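Local coordinates for putative cell adhesion protein (Bacteroides eggerthii, PDB 4GPV) that is probably a FimA-like fimbrial subunit that builds pili and so takes part in cell adhesion, at residues G79-A83 with V139-T145; K84-V88 with E106-L110; W132-E136 with R193-S197. One frame throughout, in Å; residues are numbered along the deposited sequence.

Contact 1: residues G79-A83 with V139-T145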
# COMPACT_ATOMS: atom_id res chain seq x y z
N GLY A 79 -6.80 -32.58 -4.26
CA GLY A 79 -6.06 -32.38 -5.51
C GLY A 79 -5.41 -33.63 -6.06
O GLY A 79 -5.60 -34.74 -5.54
N THR A 80 -4.64 -33.46 -7.13
CA THR A 80 -4.06 -34.61 -7.81
C THR A 80 -2.58 -34.39 -8.12
O THR A 80 -2.06 -33.29 -7.90
CB THR A 80 -4.83 -34.92 -9.13
OG1 THR A 80 -4.37 -34.04 -10.16
CG2 THR A 80 -6.37 -34.88 -9.00
N THR A 81 -1.95 -35.42 -8.70
CA THR A 81 -0.55 -35.37 -9.13
C THR A 81 -0.37 -34.51 -10.39
O THR A 81 0.77 -34.28 -10.83
CB THR A 81 0.01 -36.77 -9.33
OG1 THR A 81 -0.84 -37.49 -10.23
CG2 THR A 81 0.18 -37.50 -8.02
N ALA A 82 -1.49 -33.96 -10.91
CA ALA A 82 -1.47 -33.04 -12.04
C ALA A 82 -1.21 -31.60 -11.59
O ALA A 82 -0.94 -30.75 -12.45
CB ALA A 82 -2.77 -33.12 -12.82
N ALA A 83 -1.26 -31.29 -10.26
CA ALA A 83 -0.97 -29.93 -9.78
C ALA A 83 0.47 -29.53 -10.12
O ALA A 83 1.39 -30.31 -9.87
CB ALA A 83 -1.19 -29.83 -8.26
N VAL A 139 4.87 -26.78 -7.79
CA VAL A 139 4.49 -28.01 -7.09
C VAL A 139 5.30 -29.15 -7.73
O VAL A 139 5.22 -29.31 -8.94
CB VAL A 139 2.97 -28.27 -7.15
CG1 VAL A 139 2.62 -29.61 -6.52
CG2 VAL A 139 2.21 -27.13 -6.47
N LYS A 140 6.05 -29.92 -6.92
CA LYS A 140 6.87 -31.03 -7.44
C LYS A 140 6.57 -32.34 -6.72
O LYS A 140 6.55 -32.36 -5.49
CB LYS A 140 8.37 -30.71 -7.30
CG LYS A 140 8.84 -29.61 -8.24
CD LYS A 140 10.36 -29.55 -8.36
CE LYS A 140 11.03 -28.63 -7.36
NZ LYS A 140 12.51 -28.72 -7.44
N PHE A 141 6.30 -33.39 -7.48
CA PHE A 141 5.97 -34.71 -6.94
C PHE A 141 7.09 -35.74 -7.14
O PHE A 141 7.16 -36.71 -6.38
CB PHE A 141 4.69 -35.26 -7.59
CG PHE A 141 3.43 -34.57 -7.14
CD1 PHE A 141 2.79 -34.95 -5.96
CD2 PHE A 141 2.88 -33.53 -7.89
CE1 PHE A 141 1.62 -34.31 -5.55
CE2 PHE A 141 1.70 -32.91 -7.48
CZ PHE A 141 1.08 -33.29 -6.31
N ASN A 142 7.90 -35.59 -8.23
CA ASN A 142 8.98 -36.50 -8.62
C ASN A 142 8.51 -37.99 -8.71
O ASN A 142 9.13 -38.89 -8.13
CB ASN A 142 10.18 -36.35 -7.68
CG ASN A 142 11.10 -35.22 -8.07
OD1 ASN A 142 12.20 -35.44 -8.58
ND2 ASN A 142 10.64 -33.98 -7.88
N GLY A 143 7.42 -38.21 -9.44
CA GLY A 143 6.84 -39.53 -9.64
C GLY A 143 5.94 -40.05 -8.52
O GLY A 143 5.23 -41.04 -8.71
N GLY A 144 5.97 -39.36 -7.37
CA GLY A 144 5.19 -39.74 -6.20
C GLY A 144 3.83 -39.08 -6.12
O GLY A 144 3.42 -38.35 -7.02
N THR A 145 3.12 -39.34 -5.02
CA THR A 145 1.78 -38.82 -4.79
C THR A 145 1.78 -37.82 -3.62
O THR A 145 0.72 -37.40 -3.17
CB THR A 145 0.84 -40.02 -4.53
OG1 THR A 145 -0.49 -39.55 -4.36
CG2 THR A 145 1.23 -40.79 -3.33
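T81 and F141 meet where two turns come together at one end of a beta-sheet. A type I beta turn from T80 to A83 leads into strand 83-90. A type I' beta turn from F141 to G144 closes the beta hairpin of strands 133-138 and 146-169. The two turns pack without a hydrogen bond between them.

T81, F141 and A83 lose the most surface here. The backbone of T81 lies over one face of the F141 ring. T81 CA is 4.0 Å from the F141 ring centroid and 21° off the ring normal, a CH-pi contact. CG of F141 stands anti to its own carbonyl carbon (chi1 -72°), which carries the ring across to the first turn. The T81 methyl reaches the outgoing limb of the hairpin turn, at G144 and T145. T81 CG2 is 3.5 Å from G144 O. The T81 hydroxyl serves another partner, the backbone N of E15.

A83 covers other parts of the second segment. Its carbonyl oxygen lies in the plane of the F141 ring, at the edge, with A83 O 3.5 Å from F141 CE2. A83 O is also 3.6 Å from V139 CG1. The A83 methyl packs more loosely against that valine branch.

The first turn is also braced from within as an ST turn. A17 and L19 join the packing around F141. In the ST turn, A82 N donates to T80 OG1 at 3.0 Å, with an N-H...O angle of 156°.

Contact 2: residues K84-V88 with E106-L110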
# COMPACT_ATOMS: atom_id res chain seq x y z
N LYS A 84 0.65 -28.32 -10.69
CA LYS A 84 1.96 -27.79 -11.09
C LYS A 84 2.32 -26.48 -10.39
O LYS A 84 3.51 -26.18 -10.23
CB LYS A 84 1.99 -27.53 -12.60
CG LYS A 84 1.93 -28.83 -13.44
CD LYS A 84 3.19 -29.70 -13.33
CE LYS A 84 4.42 -29.10 -13.99
NZ LYS A 84 5.63 -29.91 -13.72
N LYS A 85 1.31 -25.68 -10.01
CA LYS A 85 1.52 -24.38 -9.37
C LYS A 85 0.58 -24.18 -8.23
O LYS A 85 -0.60 -24.54 -8.34
CB LYS A 85 1.29 -23.25 -10.39
CG LYS A 85 2.43 -22.99 -11.38
CD LYS A 85 3.58 -22.17 -10.78
CE LYS A 85 3.33 -20.70 -10.68
NZ LYS A 85 4.44 -20.02 -9.98
N ALA A 86 1.08 -23.56 -7.14
CA ALA A 86 0.27 -23.19 -5.98
C ALA A 86 0.36 -21.69 -5.79
O ALA A 86 1.46 -21.14 -5.85
CB ALA A 86 0.77 -23.93 -4.73
N TYR A 87 -0.79 -21.02 -5.71
CA TYR A 87 -0.88 -19.59 -5.43
C TYR A 87 -1.57 -19.43 -4.11
O TYR A 87 -2.55 -20.17 -3.82
CB TYR A 87 -1.67 -18.89 -6.52
CG TYR A 87 -0.99 -18.83 -7.87
CD1 TYR A 87 -1.08 -19.89 -8.77
CD2 TYR A 87 -0.39 -17.66 -8.31
CE1 TYR A 87 -0.46 -19.83 -10.02
CE2 TYR A 87 0.18 -17.57 -9.58
CZ TYR A 87 0.14 -18.65 -10.43
OH TYR A 87 0.71 -18.56 -11.68
N VAL A 88 -1.09 -18.48 -3.30
CA VAL A 88 -1.67 -18.23 -1.97
C VAL A 88 -1.99 -16.74 -1.85
O VAL A 88 -1.14 -15.90 -2.17
CB VAL A 88 -0.75 -18.70 -0.80
CG1 VAL A 88 -1.35 -18.34 0.56
CG2 VAL A 88 -0.46 -20.20 -0.88
N GLU A 106 -5.95 -20.38 -14.10
CA GLU A 106 -4.77 -19.63 -13.68
C GLU A 106 -4.80 -18.23 -14.31
O GLU A 106 -4.50 -17.26 -13.62
CB GLU A 106 -3.53 -20.41 -14.10
CG GLU A 106 -2.22 -19.86 -13.57
CD GLU A 106 -1.05 -20.77 -13.86
OE1 GLU A 106 -1.24 -21.82 -14.51
OE2 GLU A 106 0.07 -20.44 -13.42
N THR A 107 -5.23 -18.13 -15.58
CA THR A 107 -5.37 -16.85 -16.29
C THR A 107 -6.33 -15.95 -15.49
O THR A 107 -6.00 -14.80 -15.26
CB THR A 107 -5.84 -17.08 -17.73
OG1 THR A 107 -4.87 -17.89 -18.40
CG2 THR A 107 -6.02 -15.77 -18.53
N ASP A 108 -7.45 -16.50 -14.97
CA ASP A 108 -8.39 -15.72 -14.15
C ASP A 108 -7.76 -15.20 -12.89
O ASP A 108 -7.97 -14.03 -12.54
CB ASP A 108 -9.62 -16.53 -13.73
CG ASP A 108 -10.54 -16.94 -14.86
OD1 ASP A 108 -10.51 -16.26 -15.92
OD2 ASP A 108 -11.32 -17.90 -14.67
N LEU A 109 -7.04 -16.07 -12.16
CA LEU A 109 -6.46 -15.66 -10.89
C LEU A 109 -5.43 -14.54 -11.11
O LEU A 109 -5.40 -13.59 -10.33
CB LEU A 109 -5.79 -16.85 -10.19
CG LEU A 109 -5.08 -16.50 -8.88
CD1 LEU A 109 -6.03 -16.05 -7.83
CD2 LEU A 109 -4.31 -17.66 -8.37
N LEU A 110 -4.60 -14.66 -12.16
CA LEU A 110 -3.54 -13.70 -12.45
C LEU A 110 -4.07 -12.29 -12.74
O LEU A 110 -3.33 -11.31 -12.56
CB LEU A 110 -2.68 -14.20 -13.62
CG LEU A 110 -1.86 -15.46 -13.34
CD1 LEU A 110 -1.11 -15.93 -14.59
CD2 LEU A 110 -0.90 -15.28 -12.18
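Y87 on strand 83-90 donates a hydrogen bond through its hydroxyl to E106 on helix 106-111. The bond from Y87 OH to E106 OE2 is 2.6 Å long. It uses the anti lone pair of OE2, the one turned away from the other carboxylate oxygen. OE2 lies at the edge of the Y87 ring, in its plane. The ring and carboxylate planes are 71° apart.

Two leucines pack on the same tyrosine. L109 CD2 sits 3.5 Å from Y87 CB, near the root of the ring. L110 CD2 touches the outer part, 3.6 Å from Y87 CE2. The E106 chain is fully extended, with CG anti to the backbone N (chi1 -172°), and this carries the carboxylate out to the hydroxyl.

K85 lies close by, but its NZ is 5.6 Å from E106 OE2 and forms a salt bridge with E136 instead. Its positive charge probably still favours an ionised E106. K84 and K85 both face F55 in a classic beta bulge.

Helix 106-111 lies over this face of the sheet, 11.2 Å from the strand between the axes of the short segments, which run at 29°. E106 and L109 also touch F55 on strand 50-56, and F195 meets the Y87 ring edge-to-face.

Contact 3: residues W132-E136 with R193-S197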
# COMPACT_ATOMS: atom_id res chain seq x y z
N TRP A 132 -3.17 -7.52 3.07
CA TRP A 132 -3.19 -8.54 2.02
C TRP A 132 -1.76 -8.98 1.71
O TRP A 132 -0.87 -8.13 1.65
CB TRP A 132 -3.82 -7.98 0.73
CG TRP A 132 -5.30 -7.71 0.81
CD1 TRP A 132 -6.17 -8.13 1.77
CD2 TRP A 132 -6.09 -7.00 -0.17
NE1 TRP A 132 -7.44 -7.68 1.49
CE2 TRP A 132 -7.42 -7.01 0.29
CE3 TRP A 132 -5.79 -6.36 -1.38
CZ2 TRP A 132 -8.46 -6.38 -0.41
CZ3 TRP A 132 -6.82 -5.71 -2.08
CH2 TRP A 132 -8.14 -5.73 -1.59
N MSE A 133 -1.56 -10.28 1.53
CA MSE A 133 -0.27 -10.89 1.17
C MSE A 133 -0.50 -11.93 0.12
O MSE A 133 -1.59 -12.52 0.06
CB MSE A 133 0.43 -11.52 2.38
CG MSE A 133 0.82 -10.49 3.46
SE MSE A 133 1.53 -11.38 5.03
CE MSE A 133 -0.06 -11.57 6.08
N SER A 134 0.48 -12.13 -0.74
CA SER A 134 0.32 -13.15 -1.76
C SER A 134 1.67 -13.75 -2.10
O SER A 134 2.72 -13.18 -1.84
CB SER A 134 -0.38 -12.57 -2.99
OG SER A 134 0.51 -11.71 -3.70
N GLY A 135 1.63 -14.93 -2.67
CA GLY A 135 2.84 -15.64 -3.07
C GLY A 135 2.50 -16.82 -3.93
O GLY A 135 1.34 -17.19 -4.05
N GLU A 136 3.53 -17.45 -4.54
CA GLU A 136 3.26 -18.60 -5.40
C GLU A 136 4.46 -19.52 -5.42
O GLU A 136 5.58 -19.07 -5.19
CB GLU A 136 2.91 -18.15 -6.84
CG GLU A 136 4.07 -17.51 -7.59
CD GLU A 136 3.72 -16.76 -8.86
OE1 GLU A 136 3.22 -15.62 -8.75
OE2 GLU A 136 3.99 -17.29 -9.96
N ARG A 193 -2.92 -5.45 -7.29
CA ARG A 193 -2.74 -6.67 -8.05
C ARG A 193 -2.09 -7.70 -7.18
O ARG A 193 -1.02 -7.45 -6.59
CB ARG A 193 -1.86 -6.41 -9.28
CG ARG A 193 -2.60 -6.02 -10.52
CD ARG A 193 -3.38 -7.19 -11.09
NE ARG A 193 -2.62 -8.06 -11.98
CZ ARG A 193 -2.60 -7.96 -13.30
NH1 ARG A 193 -3.27 -6.99 -13.91
NH2 ARG A 193 -1.91 -8.82 -14.03
N PHE A 194 -2.72 -8.88 -7.05
CA PHE A 194 -2.10 -9.91 -6.23
C PHE A 194 -0.98 -10.60 -6.96
O PHE A 194 -0.02 -11.03 -6.31
CB PHE A 194 -3.16 -10.95 -5.79
CG PHE A 194 -4.26 -10.33 -4.96
CD1 PHE A 194 -4.12 -10.21 -3.57
CD2 PHE A 194 -5.43 -9.85 -5.55
CE1 PHE A 194 -5.14 -9.64 -2.80
CE2 PHE A 194 -6.44 -9.26 -4.78
CZ PHE A 194 -6.28 -9.14 -3.42
N PHE A 195 -1.13 -10.81 -8.28
CA PHE A 195 -0.13 -11.50 -9.10
C PHE A 195 0.12 -10.67 -10.34
O PHE A 195 -0.34 -9.54 -10.43
CB PHE A 195 -0.62 -12.92 -9.43
CG PHE A 195 -0.91 -13.70 -8.18
CD1 PHE A 195 0.13 -14.17 -7.38
CD2 PHE A 195 -2.22 -13.91 -7.76
CE1 PHE A 195 -0.14 -14.81 -6.17
CE2 PHE A 195 -2.48 -14.54 -6.55
CZ PHE A 195 -1.44 -15.04 -5.79
N GLY A 196 0.91 -11.20 -11.24
CA GLY A 196 1.23 -10.44 -12.44
C GLY A 196 2.62 -9.87 -12.35
O GLY A 196 3.35 -10.08 -11.37
N SER A 197 2.99 -9.14 -13.38
CA SER A 197 4.33 -8.60 -13.50
C SER A 197 4.53 -7.43 -12.57
O SER A 197 3.58 -6.77 -12.14
CB SER A 197 4.58 -8.15 -14.93
OG SER A 197 3.80 -7.00 -15.20
O HOH W 1 2.46 -13.95 -10.96
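Segment 132-136 enters strand 133-138 in an extended form, while segment 193-197 is the loop between strand 176-193 and helix 198-201. They come nearest at S134 and F194, whose CA atoms are 6.0 Å apart. S197 then caps the helix.

The S134 side chain bridges the two backbones. S134 OG donates to F194 O at 2.7 Å, in the carbonyl plane and on a lone pair. Its chi1 of 72° sets OG between the backbone N and the carbonyl carbon.

The two phenylalanine rings meet different parts of the strand. F194 CZ lies over one face of the W132 indole, offset toward its rim, 3.5 Å from W132 CE3. These rings are oblique, their planes 39° apart. F195 turns its edge to the G135 carbonyl, with F195 CE1 3.5 Å from G135 O. E136 slides past F195. A water links E136 OE1 to G196 N, while E136 OE2 forms a salt bridge with K85.

Within the loop, R193 NE donates to F195 O at 3.1 Å. R193 also forms a salt bridge with E200.

The loop after strand 176-193, a strand of the second sheet, is thus held to strand 133-138 of the first by two polar links to loop backbone atoms, F194 O and G196 N, beside the aromatic packing.

Overall arrangement
All three contacts involve the sheet that holds strands 83-90 and 133-138. Contact 1 is at its end, about 35 Å from the centre of the chain. The centres of contacts 1 and 2 are about 16 Å apart. The centres of contacts 2 and 3 are about 10 Å apart, and those of contacts 1 and 3 about 23 Å. Along the chain, contact 2 falls within the span of contact 1 and closes before contact 3 opens. Contacts 1 and 3 alternate. V139 N probably bonds to K84 O, joining contacts 1 and 2. The K85–E136 salt bridge joins contacts 2 and 3. Contact 3 joins the loop after strand 176-193, a strand of the second sheet, to the sheet that carries the other two contacts.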